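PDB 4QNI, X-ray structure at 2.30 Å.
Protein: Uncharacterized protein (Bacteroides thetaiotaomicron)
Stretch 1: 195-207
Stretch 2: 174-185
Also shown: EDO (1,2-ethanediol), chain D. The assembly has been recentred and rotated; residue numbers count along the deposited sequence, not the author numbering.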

ATOM      1  N   ILE A 195       0.661 -17.260  46.215  1.00 69.06           N
ATOM      2  CA  ILE A 195       1.848 -17.560  45.422  1.00 67.57           C
ATOM      3  C   ILE A 195       1.439 -17.173  44.025  1.00 68.59           C
ATOM      4  O   ILE A 195       0.395 -17.619  43.541  1.00 68.73           O
ATOM      5  CB  ILE A 195       2.361 -19.025  45.537  1.00 71.81           C
ATOM      6  CG1 ILE A 195       2.527 -19.457  47.005  1.00 72.23           C
ATOM      7  CG2 ILE A 195       3.660 -19.222  44.725  1.00 71.99           C
ATOM      8  CD1 ILE A 195       2.354 -20.981  47.241  1.00 74.54           C
ATOM      9  N   GLU A 196       2.209 -16.299  43.407  1.00 62.65           N
ATOM     10  CA  GLU A 196       1.906 -15.762  42.094  1.00 60.47           C
ATOM     11  C   GLU A 196       2.986 -16.014  41.117  1.00 65.76           C
ATOM     12  O   GLU A 196       4.146 -16.113  41.493  1.00 64.87           O
ATOM     13  CB  GLU A 196       1.713 -14.254  42.177  1.00 59.38           C
ATOM     14  CG  GLU A 196       0.419 -13.851  42.830  1.00 70.37           C
ATOM     15  CD  GLU A 196       0.396 -12.386  43.193  1.00 86.44           C
ATOM     16  OE1 GLU A 196       0.951 -11.567  42.420  1.00 55.52           O
ATOM     17  OE2 GLU A 196      -0.191 -12.059  44.251  1.00 87.16           O
ATOM     18  N   THR A 197       2.619 -16.016  39.838  1.00 64.98           N
ATOM     19  CA  THR A 197       3.575 -16.156  38.757  1.00 67.24           C
ATOM     20  C   THR A 197       4.472 -14.951  38.740  1.00 73.97           C
ATOM     21  O   THR A 197       4.051 -13.840  39.097  1.00 71.22           O
ATOM     22  CB  THR A 197       2.883 -16.336  37.423  1.00 72.25           C
ATOM     23  OG1 THR A 197       2.045 -15.206  37.174  1.00 67.21           O
ATOM     24  CG2 THR A 197       2.104 -17.628  37.359  1.00 72.22           C
ATOM     25  N   ALA A 198       5.730 -15.192  38.397  1.00 74.66           N
ATOM     26  CA  ALA A 198       6.724 -14.148  38.293  1.00 74.87           C
ATOM     27  C   ALA A 198       6.437 -13.282  37.051  1.00 79.80           C
ATOM     28  O   ALA A 198       6.305 -12.060  37.177  1.00 78.96           O
ATOM     29  CB  ALA A 198       8.086 -14.779  38.212  1.00 77.80           C
ATOM     30  N   GLU A 199       6.266 -13.925  35.873  1.00 77.08           N
ATOM     31  CA  GLU A 199       5.995 -13.245  34.610  1.00 76.07           C
ATOM     32  C   GLU A 199       4.599 -12.633  34.609  1.00 78.16           C
ATOM     33  O   GLU A 199       3.686 -13.143  35.268  1.00 77.40           O
ATOM     34  CB  GLU A 199       6.164 -14.199  33.417  1.00 78.90           C
ATOM     35  N   SER A 200       4.450 -11.532  33.857  1.00 72.81           N
ATOM     36  CA  SER A 200       3.204 -10.799  33.724  1.00 69.65           C
ATOM     37  C   SER A 200       2.754 -10.700  32.256  1.00 73.56           C
ATOM     38  O   SER A 200       3.574 -10.635  31.339  1.00 73.33           O
ATOM     39  CB  SER A 200       3.353  -9.400  34.328  1.00 69.36           C
ATOM     40  OG  SER A 200       2.512  -8.429  33.722  1.00 72.09           O
ATOM     41  N   ILE A 201       1.433 -10.650  32.068  1.00 70.21           N
ATOM     42  CA  ILE A 201       0.775 -10.444  30.782  1.00 70.37           C
ATOM     43  C   ILE A 201       0.461  -8.951  30.729  1.00 72.19           C
ATOM     44  O   ILE A 201      -0.261  -8.448  31.602  1.00 69.99           O
ATOM     45  CB  ILE A 201      -0.489 -11.347  30.612  1.00 73.62           C
ATOM     46  CG1 ILE A 201      -0.171 -12.842  30.885  1.00 75.95           C
ATOM     47  CG2 ILE A 201      -1.128 -11.150  29.231  1.00 73.49           C
ATOM     48  CD1 ILE A 201      -1.354 -13.678  31.436  1.00 81.15           C
ATOM     49  N   THR A 202       1.052  -8.221  29.773  1.00 69.15           N
ATOM     50  CA  THR A 202       0.780  -6.797  29.758  1.00 67.93           C
ATOM     51  C   THR A 202      -0.085  -6.425  28.562  1.00 70.91           C
ATOM     52  O   THR A 202       0.266  -6.690  27.404  1.00 72.43           O
ATOM     53  CB  THR A 202       2.057  -5.944  29.862  1.00 79.90           C
ATOM     54  OG1 THR A 202       2.777  -6.338  31.045  1.00 84.07           O
ATOM     55  CG2 THR A 202       1.747  -4.431  29.943  1.00 75.75           C
ATOM     56  N   LYS A 203      -1.250  -5.837  28.892  1.00 62.85           N
ATOM     57  CA  LYS A 203      -2.205  -5.226  27.981  1.00 60.64           C
ATOM     58  C   LYS A 203      -1.697  -3.821  27.761  1.00 61.40           C
ATOM     59  O   LYS A 203      -1.757  -3.026  28.697  1.00 60.43           O
ATOM     60  CB  LYS A 203      -3.616  -5.209  28.610  1.00 61.21           C
ATOM     61  CG  LYS A 203      -4.486  -6.406  28.290  1.00 69.47           C
ATOM     62  CD  LYS A 203      -5.954  -5.996  28.178  1.00 77.53           C
ATOM     63  CE  LYS A 203      -6.350  -5.618  26.766  1.00 93.09           C
ATOM     64  NZ  LYS A 203      -6.327  -6.797  25.848  1.00 99.68           N
ATOM     65  N   SER A 204      -1.149  -3.511  26.585  1.00 56.45           N
ATOM     66  CA  SER A 204      -0.601  -2.168  26.331  1.00 56.05           C
ATOM     67  C   SER A 204      -1.688  -1.070  26.342  1.00 54.93           C
ATOM     68  O   SER A 204      -1.390   0.079  26.660  1.00 54.58           O
ATOM     69  CB  SER A 204       0.155  -2.131  25.002  1.00 62.34           C
ATOM     70  OG  SER A 204      -0.737  -2.249  23.903  1.00 74.50           O
ATOM     71  N   SER A 205      -2.919  -1.422  25.962  1.00 49.12           N
ATOM     72  CA  SER A 205      -4.046  -0.499  25.895  1.00 47.58           C
ATOM     73  C   SER A 205      -5.255  -1.048  26.666  1.00 48.57           C
ATOM     74  O   SER A 205      -5.646  -2.195  26.472  1.00 46.96           O
ATOM     75  CB  SER A 205      -4.413  -0.221  24.441  1.00 51.29           C
ATOM     76  OG  SER A 205      -5.545   0.626  24.376  1.00 64.39           O
ATOM     77  N   ILE A 206      -5.818  -0.231  27.575  1.00 43.58           N
ATOM     78  CA  ILE A 206      -6.969  -0.609  28.390  1.00 41.03           C
ATOM     79  C   ILE A 206      -8.022   0.449  28.179  1.00 42.22           C
ATOM     80  O   ILE A 206      -7.811   1.609  28.531  1.00 42.78           O
ATOM     81  CB  ILE A 206      -6.584  -0.792  29.896  1.00 43.35           C
ATOM     82  CG1 ILE A 206      -5.554  -1.935  30.076  1.00 42.66           C
ATOM     83  CG2 ILE A 206      -7.849  -1.026  30.757  1.00 42.97           C
ATOM     84  CD1 ILE A 206      -4.834  -1.891  31.358  1.00 41.42           C
ATOM     85  N   ARG A 207      -9.154   0.052  27.615  1.00 35.59           N
ATOM     86  CA  ARG A 207     -10.229   0.986  27.337  1.00 34.53           C
ATOM     87  C   ARG A 207     -11.080   1.209  28.585  1.00 38.35           C
ATOM     88  O   ARG A 207     -11.588   0.244  29.174  1.00 36.56           O
ATOM     89  CB  ARG A 207     -11.089   0.466  26.154  1.00 32.68           C
ATOM     90  CG  ARG A 207     -12.165   1.462  25.725  1.00 38.32           C
ATOM     91  CD  ARG A 207     -12.661   1.155  24.342  1.00 37.79           C
ATOM     92  NE  ARG A 207     -11.632   1.501  23.372  1.00 40.63           N
ATOM     93  CZ  ARG A 207     -11.590   1.046  22.132  1.00 45.05           C
ATOM     94  NH1 ARG A 207     -12.505   0.186  21.702  1.00 36.35           N
ATOM     95  NH2 ARG A 207     -10.623   1.433  21.313  1.00 32.35           N
TER
HETATM   96  C1  EDO D 402     -10.244  -2.230  22.957  1.00 70.90           C
HETATM   97  O1  EDO D 402     -10.603  -2.921  24.167  1.00 71.23           O
HETATM   98  C2  EDO D 402      -8.706  -1.940  22.838  1.00 72.85           C
HETATM   99  O2  EDO D 402      -8.262  -0.861  23.672  1.00 73.05           O
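Stretch 2 174-185: DYSGTGITNKVV

Stretch 2 runs antiparallel alongside stretch 1 as a neighbouring chain of β-sheet, paired regularly where 205-207 meets 174-176, and joined farther along by a mixture of backbone, side-chain and water-mediated hydrogen bonds, with 1059 Å² buried over both sides. Residues 174-176 and 180-185 are extended, and a type I β turn from Gly177 to Ile180, closed by Ile180 N to Gly177 O at 3.0 Å, joins them. Strand 174-176 meets strand 205-207 at 143° between their N-to-C directions, antiparallel but twisted, with a closest axis approach of 4.3 Å.

At this end Arg207 faces Asp174, Ile206 faces Tyr175 and Ser205 faces Ser176. Tyr175 N donates to Ile206 O (2.7 Å) and Ile206 N returns a bond to Tyr175 O (2.9 Å); one step on, Gly177 N reaches Ser204 O (2.8 Å). The Arg207-Asp174 pair, its CA atoms 4.3 Å apart, is bound through its side chains instead: Arg207 NE lies 2.7 Å from Asp174 OD1 and Arg207 NH2 3.0 Å from Asp174 OD2, a two-pronged salt bridge along the guanidinium edge. Over one guanidinium face lies C1 of the ethanediol, whose O2 is 3.2 Å from Ser205 OG, a hydrogen bond.

On the sheet face shared by Ile206 and Tyr175, Ile206 CB packs 4.4 Å from Tyr175 CB, while Ile206 CD1 extends to 4.3 Å from Ile180 CG1. Gly177 lets the chains close tightly here: its CA is 3.0 Å from Lys203 O, and a CB would point toward stretch 1 and clash with Lys203 O and Ile206 CD1. Past the turn, water 1 bridges the chains, accepting from Lys203 N (3.0 Å) and donating to Ile180 O (2.9 Å).

Asn182 then takes over the pairing. Its backbone O accepts from Ile201 N (3.1 Å) and its side-chain ND2 donates to Ile201 O (3.0 Å), so one residue answers both backbone polar groups of Ile201; a weak bond joins Asn182 N to Ser200 OG (3.3 Å). Stretch 1 next bends away at Ala198 and Glu199, whose CB atoms point away from stretch 2. Lys183 spans this bulge, its NZ weakly bonded to Ala198 O (3.4 Å).

Thr197 restores close pairing with Val184: Val184 N donates to Thr197 OG1 (3.0 Å), a side-chain oxygen standing in for a carbonyl, and Thr197 N donates to Val184 O (3.0 Å). Finally, Glu196 pairs with Val185 without direct backbone hydrogen bonds, their CA atoms 4.5 Å apart.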

ATOM      1  N   ASP A 174      -8.727   5.366  26.043  1.00 36.71           N
ATOM      2  CA  ASP A 174      -7.803   4.248  26.002  1.00 36.85           C
ATOM      3  C   ASP A 174      -6.592   4.576  26.852  1.00 40.43           C
ATOM      4  O   ASP A 174      -5.699   5.356  26.482  1.00 39.91           O
ATOM      5  CB  ASP A 174      -7.440   3.854  24.546  1.00 38.79           C
ATOM      6  CG  ASP A 174      -8.631   3.339  23.723  1.00 48.43           C
ATOM      7  OD1 ASP A 174      -9.715   3.128  24.304  1.00 50.63           O
ATOM      8  OD2 ASP A 174      -8.480   3.169  22.506  1.00 54.91           O
ATOM      9  N   TYR A 175      -6.599   3.984  28.030  1.00 37.20           N
ATOM     10  CA  TYR A 175      -5.511   4.117  28.989  1.00 37.99           C
ATOM     11  C   TYR A 175      -4.329   3.313  28.535  1.00 42.70           C
ATOM     12  O   TYR A 175      -4.497   2.307  27.851  1.00 44.28           O
ATOM     13  CB  TYR A 175      -5.965   3.570  30.354  1.00 38.01           C
ATOM     14  CG  TYR A 175      -6.781   4.526  31.183  1.00 36.90           C
ATOM     15  CD1 TYR A 175      -8.150   4.685  30.959  1.00 37.87           C
ATOM     16  CD2 TYR A 175      -6.221   5.167  32.283  1.00 36.28           C
ATOM     17  CE1 TYR A 175      -8.919   5.533  31.761  1.00 36.92           C
ATOM     18  CE2 TYR A 175      -6.987   5.972  33.117  1.00 35.93           C
ATOM     19  CZ  TYR A 175      -8.323   6.189  32.829  1.00 41.39           C
ATOM     20  OH  TYR A 175      -9.021   7.078  33.610  1.00 41.15           O
ATOM     21  N   SER A 176      -3.142   3.700  28.946  1.00 38.88           N
ATOM     22  CA  SER A 176      -1.968   2.869  28.725  1.00 38.27           C
ATOM     23  C   SER A 176      -2.037   1.783  29.779  1.00 44.16           C
ATOM     24  O   SER A 176      -2.366   2.093  30.921  1.00 42.17           O
ATOM     25  CB  SER A 176      -0.695   3.691  28.880  1.00 39.48           C
ATOM     26  OG  SER A 176       0.434   2.840  29.008  1.00 45.86           O
ATOM     27  N   GLY A 177      -1.773   0.538  29.403  1.00 43.31           N
ATOM     28  CA  GLY A 177      -1.737  -0.570  30.356  1.00 43.13           C
ATOM     29  C   GLY A 177      -0.317  -0.950  30.768  1.00 46.11           C
ATOM     30  O   GLY A 177      -0.114  -1.939  31.466  1.00 46.85           O
ATOM     31  N   THR A 178       0.664  -0.170  30.349  1.00 42.47           N
ATOM     32  CA  THR A 178       2.104  -0.364  30.609  1.00 45.68           C
ATOM     33  C   THR A 178       2.433  -0.525  32.129  1.00 53.45           C
ATOM     34  O   THR A 178       3.324  -1.313  32.472  1.00 55.98           O
ATOM     35  CB  THR A 178       2.850   0.807  29.952  1.00 55.72           C
ATOM     36  OG1 THR A 178       2.818   0.588  28.533  1.00 65.08           O
ATOM     37  CG2 THR A 178       4.279   0.953  30.408  1.00 57.06           C
ATOM     38  N   GLY A 179       1.739   0.220  33.000  1.00 47.84           N
ATOM     39  CA  GLY A 179       1.965   0.161  34.442  1.00 46.72           C
ATOM     40  C   GLY A 179       1.107  -0.855  35.178  1.00 50.05           C
ATOM     41  O   GLY A 179       1.132  -0.909  36.405  1.00 50.09           O
ATOM     42  N   ILE A 180       0.343  -1.675  34.450  1.00 45.80           N
ATOM     43  CA  ILE A 180      -0.499  -2.692  35.063  1.00 44.16           C
ATOM     44  C   ILE A 180       0.102  -4.044  34.816  1.00 48.65           C
ATOM     45  O   ILE A 180       0.371  -4.374  33.658  1.00 50.68           O
ATOM     46  CB  ILE A 180      -1.970  -2.638  34.540  1.00 45.04           C
ATOM     47  CG1 ILE A 180      -2.711  -1.361  35.007  1.00 44.07           C
ATOM     48  CG2 ILE A 180      -2.747  -3.907  34.949  1.00 44.44           C
ATOM     49  CD1 ILE A 180      -2.947  -1.254  36.522  1.00 38.98           C
ATOM     50  N   THR A 181       0.275  -4.849  35.876  1.00 44.59           N
ATOM     51  CA  THR A 181       0.729  -6.225  35.700  1.00 46.43           C
ATOM     52  C   THR A 181      -0.468  -7.155  35.912  1.00 51.87           C
ATOM     53  O   THR A 181      -1.424  -6.804  36.635  1.00 51.92           O
ATOM     54  CB  THR A 181       1.929  -6.614  36.586  1.00 56.75           C
ATOM     55  OG1 THR A 181       1.608  -6.487  37.974  1.00 52.80           O
ATOM     56  CG2 THR A 181       3.197  -5.861  36.231  1.00 57.86           C
ATOM     57  N   ASN A 182      -0.430  -8.314  35.232  1.00 48.65           N
ATOM     58  CA  ASN A 182      -1.410  -9.389  35.351  1.00 48.30           C
ATOM     59  C   ASN A 182      -0.648 -10.654  35.685  1.00 54.85           C
ATOM     60  O   ASN A 182       0.105 -11.167  34.848  1.00 56.82           O
ATOM     61  CB  ASN A 182      -2.236  -9.553  34.063  1.00 47.75           C
ATOM     62  CG  ASN A 182      -3.142  -8.397  33.754  1.00 56.66           C
ATOM     63  OD1 ASN A 182      -4.270  -8.339  34.208  1.00 53.00           O
ATOM     64  ND2 ASN A 182      -2.673  -7.446  32.981  1.00 53.69           N
ATOM     65  N   LYS A 183      -0.780 -11.120  36.925  1.00 49.75           N
ATOM     66  CA  LYS A 183      -0.109 -12.329  37.384  1.00 50.51           C
ATOM     67  C   LYS A 183      -1.161 -13.365  37.747  1.00 53.89           C
ATOM     68  O   LYS A 183      -2.284 -12.981  38.040  1.00 52.53           O
ATOM     69  CB  LYS A 183       0.818 -12.013  38.579  1.00 53.10           C
ATOM     70  CG  LYS A 183       2.040 -11.196  38.177  1.00 57.87           C
ATOM     71  CD  LYS A 183       2.738 -10.626  39.382  1.00 64.03           C
ATOM     72  CE  LYS A 183       4.046  -9.972  39.014  1.00 63.20           C
ATOM     73  NZ  LYS A 183       5.141 -10.424  39.910  1.00 60.87           N
ATOM     74  N   VAL A 184      -0.818 -14.669  37.688  1.00 51.09           N
ATOM     75  CA  VAL A 184      -1.727 -15.764  37.996  1.00 51.96           C
ATOM     76  C   VAL A 184      -1.438 -16.281  39.413  1.00 58.51           C
ATOM     77  O   VAL A 184      -0.292 -16.613  39.734  1.00 59.27           O
ATOM     78  CB  VAL A 184      -1.620 -16.905  36.929  1.00 58.61           C
ATOM     79  CG1 VAL A 184      -2.453 -18.135  37.308  1.00 59.56           C
ATOM     80  CG2 VAL A 184      -1.999 -16.410  35.532  1.00 57.42           C
ATOM     81  N   VAL A 185      -2.487 -16.386  40.247  1.00 56.30           N
ATOM     82  CA  VAL A 185      -2.376 -16.938  41.596  1.00 57.78           C
ATOM     83  C   VAL A 185      -2.341 -18.469  41.448  1.00 64.72           C
ATOM     84  O   VAL A 185      -3.318 -19.090  41.043  1.00 63.75           O
ATOM     85  CB  VAL A 185      -3.486 -16.435  42.551  1.00 61.43           C
ATOM     86  CG1 VAL A 185      -3.344 -17.073  43.935  1.00 63.79           C
ATOM     87  CG2 VAL A 185      -3.462 -14.912  42.661  1.00 58.76           C
TER
HETATM   88  O   HOH W   1      -1.627  -4.631  31.620  1.00 55.48           O